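Local coordinates for protein putative dehydrogenase (Pseudomonas fluorescens, PDB 6UUG) that oxidises methanesulfinate as the monooxygenase component of a two-component flavin-dependent system in bacterial sulfur assimilation, at residues A171-A179 with A193-L204. Numbering follows the deposited sequence.
Sequences ASDSQMLIA and AAIPSGRSGITL
An antiparallel beta hairpin of the middle beta region in this acyl-CoA dehydrogenase-like fold brings Leu177 opposite Ile195 and Ala179 opposite Ala193. Both are hydrogen-bonded pairs. Leu177 N gives to Ile195 O at 2.9 Å, and Ala179 N to Ala193 O at the same length; each bond is returned by the partner's N-H. Between them Ile178 faces Ala194 in a non-hydrogen-bonded pair, with Ile178 CD1 4.0 Å from Ala194 CB.

Past Met176 and Pro196, the non-hydrogen-bonded pair at this end of the ladder, two serine hydroxyls take over in a short chain of hydrogen bonds. Ser197 OG donates to Ser174 OG at 2.7 Å, and Ser174 OG donates to Ala171 O at 2.6 Å. The second bond closes the type II turn from Ala171 to Ser174, whose backbone bond is weak. The chi1 of 74° sets Ser174 OG between its own N and carbonyl carbon, where it can serve both partners. Ser197 N also donates to Gln175 O, almost straight at 170°, but from above the carbonyl plane. With an alanine in place of Ser174, the Ser197 hydroxyl would probably lose this acceptor and the turn would be held mainly by its weak backbone bond.

Leu177 lies alongside Ser197, with CG 3.3 Å from Ser197 OG. Its CD1 touches Ile202 CD1 and Leu204 CD2 in loose apolar contacts. Leu204 sets CD1 against Ala171 O and CD2 against Ala171 CB. Met176, bent at chi2 and chi3, folds back so that its SD sits 3.8 Å from Pro196 CA.

Strand 139-142 pairs with the other edge of strand 176-183, through Gly140 and Ala142. Ile178 and Ala194 meet helix 100-119, while Ala179, Ala193, Ile202 and Leu204 pack on strand 221-228. Salt bridges from Asp173 to Lys58, Arg61 and Arg65 tie the turn to helix 58-67.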
ATOM      1  N   ALA A 171      21.050  13.668  28.767  1.00 52.99           N
ATOM      2  CA  ALA A 171      22.232  14.095  29.508  1.00 51.63           C
ATOM      3  C   ALA A 171      21.848  14.891  30.751  1.00 49.16           C
ATOM      4  O   ALA A 171      22.541  14.819  31.777  1.00 49.19           O
ATOM      5  CB  ALA A 171      23.163  14.908  28.604  1.00 53.40           C
ATOM      6  N   SER A 172      20.749  15.635  30.689  1.00 47.29           N
ATOM      7  CA  SER A 172      20.293  16.400  31.838  1.00 49.58           C
ATOM      8  C   SER A 172      19.803  15.467  32.939  1.00 50.17           C
ATOM      9  O   SER A 172      19.270  14.385  32.673  1.00 48.33           O
ATOM     10  CB  SER A 172      19.172  17.354  31.431  1.00 51.37           C
ATOM     11  OG  SER A 172      19.550  18.082  30.281  1.00 58.38           O
ATOM     12  N   ASP A 173      19.993  15.900  34.186  1.00 41.85           N
ATOM     13  CA  ASP A 173      19.606  15.111  35.355  1.00 40.62           C
ATOM     14  C   ASP A 173      20.243  13.721  35.324  1.00 39.74           C
ATOM     15  O   ASP A 173      19.641  12.733  35.744  1.00 40.03           O
ATOM     16  CB  ASP A 173      18.082  15.017  35.468  1.00 41.51           C
ATOM     17  CG  ASP A 173      17.626  14.342  36.745  1.00 46.52           C
ATOM     18  OD1 ASP A 173      18.094  14.749  37.836  1.00 44.49           O
ATOM     19  OD2 ASP A 173      16.800  13.402  36.651  1.00 42.36           O
ATOM     20  N   SER A 174      21.458  13.623  34.811  1.00 39.64           N
ATOM     21  CA  SER A 174      22.167  12.353  34.797  1.00 39.98           C
ATOM     22  C   SER A 174      23.372  12.426  35.722  1.00 44.56           C
ATOM     23  O   SER A 174      23.853  13.508  36.074  1.00 43.23           O
ATOM     24  CB  SER A 174      22.607  11.962  33.378  1.00 41.19           C
ATOM     25  OG  SER A 174      23.705  12.739  32.924  1.00 45.11           O
ATOM     26  N   GLN A 175      23.838  11.250  36.133  1.00 38.65           N
ATOM     27  CA  GLN A 175      25.025  11.138  36.971  1.00 37.63           C
ATOM     28  C   GLN A 175      26.280  10.829  36.173  1.00 44.72           C
ATOM     29  O   GLN A 175      27.368  11.305  36.524  1.00 42.08           O
ATOM     30  CB  GLN A 175      24.815  10.056  38.040  1.00 40.12           C
ATOM     31  CG  GLN A 175      23.958  10.493  39.230  1.00 43.03           C
ATOM     32  CD  GLN A 175      22.554  10.905  38.844  1.00 42.41           C
ATOM     33  OE1 GLN A 175      21.748  10.083  38.397  1.00 41.04           O
ATOM     34  NE2 GLN A 175      22.245  12.191  39.021  1.00 44.06           N
ATOM     35  N   MET A 176      26.153  10.055  35.101  1.00 38.47           N
ATOM     36  CA  MET A 176      27.277   9.685  34.262  1.00 36.63           C
ATOM     37  C   MET A 176      26.888   9.884  32.807  1.00 40.18           C
ATOM     38  O   MET A 176      25.707   9.788  32.450  1.00 39.11           O
ATOM     39  CB  MET A 176      27.708   8.228  34.497  1.00 36.34           C
ATOM     40  CG  MET A 176      28.289   7.940  35.880  1.00 39.61           C
ATOM     41  SD  MET A 176      29.925   8.678  36.117  1.00 42.12           S
ATOM     42  CE  MET A 176      30.904   7.805  34.894  1.00 39.58           C
ATOM     43  N   LEU A 177      27.894  10.176  31.978  1.00 37.66           N
ATOM     44  CA  LEU A 177      27.731  10.357  30.541  1.00 37.05           C
ATOM     45  C   LEU A 177      28.724   9.486  29.795  1.00 40.04           C
ATOM     46  O   LEU A 177      29.860   9.286  30.235  1.00 43.59           O
ATOM     47  CB  LEU A 177      27.971  11.807  30.092  1.00 41.29           C
ATOM     48  CG  LEU A 177      27.121  12.950  30.601  1.00 47.79           C
ATOM     49  CD1 LEU A 177      27.697  14.239  30.051  1.00 42.31           C
ATOM     50  CD2 LEU A 177      25.689  12.758  30.140  1.00 50.93           C
ATOM     51  N   ILE A 178      28.289   8.976  28.653  1.00 36.36           N
ATOM     52  CA  ILE A 178      29.184   8.405  27.659  1.00 35.26           C
ATOM     53  C   ILE A 178      29.410   9.492  26.614  1.00 36.86           C
ATOM     54  O   ILE A 178      28.477   9.882  25.909  1.00 37.88           O
ATOM     55  CB  ILE A 178      28.597   7.140  27.022  1.00 36.85           C
ATOM     56  CG1 ILE A 178      28.292   6.076  28.088  1.00 39.43           C
ATOM     57  CG2 ILE A 178      29.532   6.617  25.950  1.00 42.31           C
ATOM     58  CD1 ILE A 178      29.492   5.269  28.503  1.00 39.10           C
ATOM     59  N   ALA A 179      30.641   9.985  26.502  1.00 38.79           N
ATOM     60  CA  ALA A 179      30.964  11.080  25.592  1.00 44.67           C
ATOM     61  C   ALA A 179      31.995  10.619  24.575  1.00 39.17           C
ATOM     62  O   ALA A 179      32.899   9.846  24.902  1.00 38.98           O
ATOM     63  CB  ALA A 179      31.503  12.301  26.360  1.00 41.45           C
ATOM     64  N   ALA A 193      34.603   7.864  26.164  1.00 38.94           N
ATOM     65  CA  ALA A 193      34.923   7.920  27.586  1.00 39.27           C
ATOM     66  C   ALA A 193      33.639   7.934  28.405  1.00 41.53           C
ATOM     67  O   ALA A 193      32.599   8.396  27.940  1.00 42.46           O
ATOM     68  CB  ALA A 193      35.766   9.162  27.921  1.00 38.07           C
ATOM     69  N   ALA A 194      33.722   7.426  29.635  1.00 35.40           N
ATOM     70  CA  ALA A 194      32.642   7.523  30.612  1.00 39.32           C
ATOM     71  C   ALA A 194      33.062   8.512  31.695  1.00 38.78           C
ATOM     72  O   ALA A 194      34.061   8.286  32.381  1.00 39.60           O
ATOM     73  CB  ALA A 194      32.330   6.162  31.232  1.00 37.21           C
ATOM     74  N   ILE A 195      32.312   9.596  31.850  1.00 38.93           N
ATOM     75  CA  ILE A 195      32.730  10.660  32.765  1.00 40.70           C
ATOM     76  C   ILE A 195      31.521  11.202  33.510  1.00 43.10           C
ATOM     77  O   ILE A 195      30.379  11.103  33.035  1.00 43.78           O
ATOM     78  CB  ILE A 195      33.457  11.805  32.024  1.00 38.61           C
ATOM     79  CG1 ILE A 195      32.565  12.428  30.955  1.00 42.58           C
ATOM     80  CG2 ILE A 195      34.769  11.316  31.412  1.00 44.78           C
ATOM     81  CD1 ILE A 195      33.259  13.538  30.180  1.00 47.62           C
ATOM     82  N   PRO A 196      31.737  11.754  34.709  1.00 39.83           N
ATOM     83  CA  PRO A 196      30.617  12.310  35.478  1.00 39.68           C
ATOM     84  C   PRO A 196      29.959  13.457  34.731  1.00 40.08           C
ATOM     85  O   PRO A 196      30.632  14.286  34.112  1.00 41.89           O
ATOM     86  CB  PRO A 196      31.277  12.794  36.776  1.00 41.92           C
ATOM     87  CG  PRO A 196      32.540  12.033  36.870  1.00 41.39           C
ATOM     88  CD  PRO A 196      33.003  11.817  35.459  1.00 40.80           C
ATOM     89  N   SER A 197      28.622  13.501  34.793  1.00 40.75           N
ATOM     90  CA  SER A 197      27.890  14.493  34.013  1.00 41.43           C
ATOM     91  C   SER A 197      28.079  15.903  34.547  1.00 45.00           C
ATOM     92  O   SER A 197      27.884  16.862  33.797  1.00 43.55           O
ATOM     93  CB  SER A 197      26.402  14.149  33.978  1.00 47.28           C
ATOM     94  OG  SER A 197      26.229  12.759  33.756  1.00 43.69           O
ATOM     95  N   GLY A 198      28.445  16.053  35.812  1.00 43.09           N
ATOM     96  CA  GLY A 198      28.688  17.370  36.365  1.00 47.53           C
ATOM     97  C   GLY A 198      30.133  17.818  36.357  1.00 50.45           C
ATOM     98  O   GLY A 198      30.459  18.817  37.012  1.00 50.47           O
ATOM     99  N   ARG A 199      31.011  17.122  35.638  1.00 46.25           N
ATOM    100  CA  ARG A 199      32.423  17.477  35.637  1.00 45.21           C
ATOM    101  C   ARG A 199      32.635  18.880  35.081  1.00 48.68           C
ATOM    102  O   ARG A 199      31.972  19.295  34.127  1.00 46.49           O
ATOM    103  CB  ARG A 199      33.225  16.468  34.821  1.00 45.41           C
ATOM    104  CG  ARG A 199      34.680  16.866  34.649  1.00 47.07           C
ATOM    105  CD  ARG A 199      35.522  15.699  34.234  1.00 46.15           C
ATOM    106  NE  ARG A 199      35.593  14.689  35.283  1.00 45.45           N
ATOM    107  CZ  ARG A 199      36.130  13.490  35.106  1.00 42.92           C
ATOM    108  NH1 ARG A 199      36.622  13.164  33.921  1.00 42.62           N
ATOM    109  NH2 ARG A 199      36.167  12.612  36.098  1.00 41.83           N
ATOM    110  N   SER A 200      33.578  19.604  35.686  1.00 50.42           N
ATOM    111  CA  SER A 200      33.896  20.965  35.267  1.00 49.66           C
ATOM    112  C   SER A 200      34.177  21.038  33.772  1.00 47.74           C
ATOM    113  O   SER A 200      34.918  20.221  33.219  1.00 47.40           O
ATOM    114  CB  SER A 200      35.106  21.482  36.049  1.00 51.11           C
ATOM    115  OG  SER A 200      35.480  22.767  35.585  1.00 53.73           O
ATOM    116  N   GLY A 201      33.582  22.032  33.118  1.00 44.24           N
ATOM    117  CA  GLY A 201      33.757  22.221  31.696  1.00 44.55           C
ATOM    118  C   GLY A 201      32.612  21.723  30.841  1.00 48.93           C
ATOM    119  O   GLY A 201      32.584  22.024  29.640  1.00 47.49           O
ATOM    120  N   ILE A 202      31.673  20.972  31.411  1.00 46.81           N
ATOM    121  CA  ILE A 202      30.516  20.470  30.680  1.00 46.79           C
ATOM    122  C   ILE A 202      29.352  21.418  30.897  1.00 47.23           C
ATOM    123  O   ILE A 202      28.972  21.696  32.042  1.00 51.77           O
ATOM    124  CB  ILE A 202      30.141  19.046  31.124  1.00 44.39           C
ATOM    125  CG1 ILE A 202      31.301  18.079  30.874  1.00 46.19           C
ATOM    126  CG2 ILE A 202      28.885  18.582  30.388  1.00 48.33           C
ATOM    127  CD1 ILE A 202      30.999  16.669  31.313  1.00 43.25           C
ATOM    128  N   THR A 203      28.778  21.907  29.802  1.00 46.51           N
ATOM    129  CA  THR A 203      27.589  22.751  29.837  1.00 49.43           C
ATOM    130  C   THR A 203      26.504  22.081  29.004  1.00 50.89           C
ATOM    131  O   THR A 203      26.620  22.008  27.777  1.00 53.71           O
ATOM    132  CB  THR A 203      27.889  24.147  29.306  1.00 51.75           C
ATOM    133  OG1 THR A 203      28.872  24.766  30.143  1.00 52.31           O
ATOM    134  CG2 THR A 203      26.625  24.981  29.304  1.00 54.71           C
ATOM    135  N   LEU A 204      25.461  21.593  29.673  1.00 50.69           N
ATOM    136  CA  LEU A 204      24.338  20.919  29.025  1.00 58.62           C
ATOM    137  C   LEU A 204      23.236  21.945  28.778  1.00 62.64           C
ATOM    138  O   LEU A 204      22.619  22.446  29.725  1.00 67.01           O
ATOM    139  CB  LEU A 204      23.837  19.762  29.889  1.00 56.04           C
ATOM    140  CG  LEU A 204      24.865  18.725  30.349  1.00 54.75           C
ATOM    141  CD1 LEU A 204      24.240  17.742  31.326  1.00 55.16           C
ATOM    142  CD2 LEU A 204      25.463  17.991  29.160  1.00 54.46           C
TER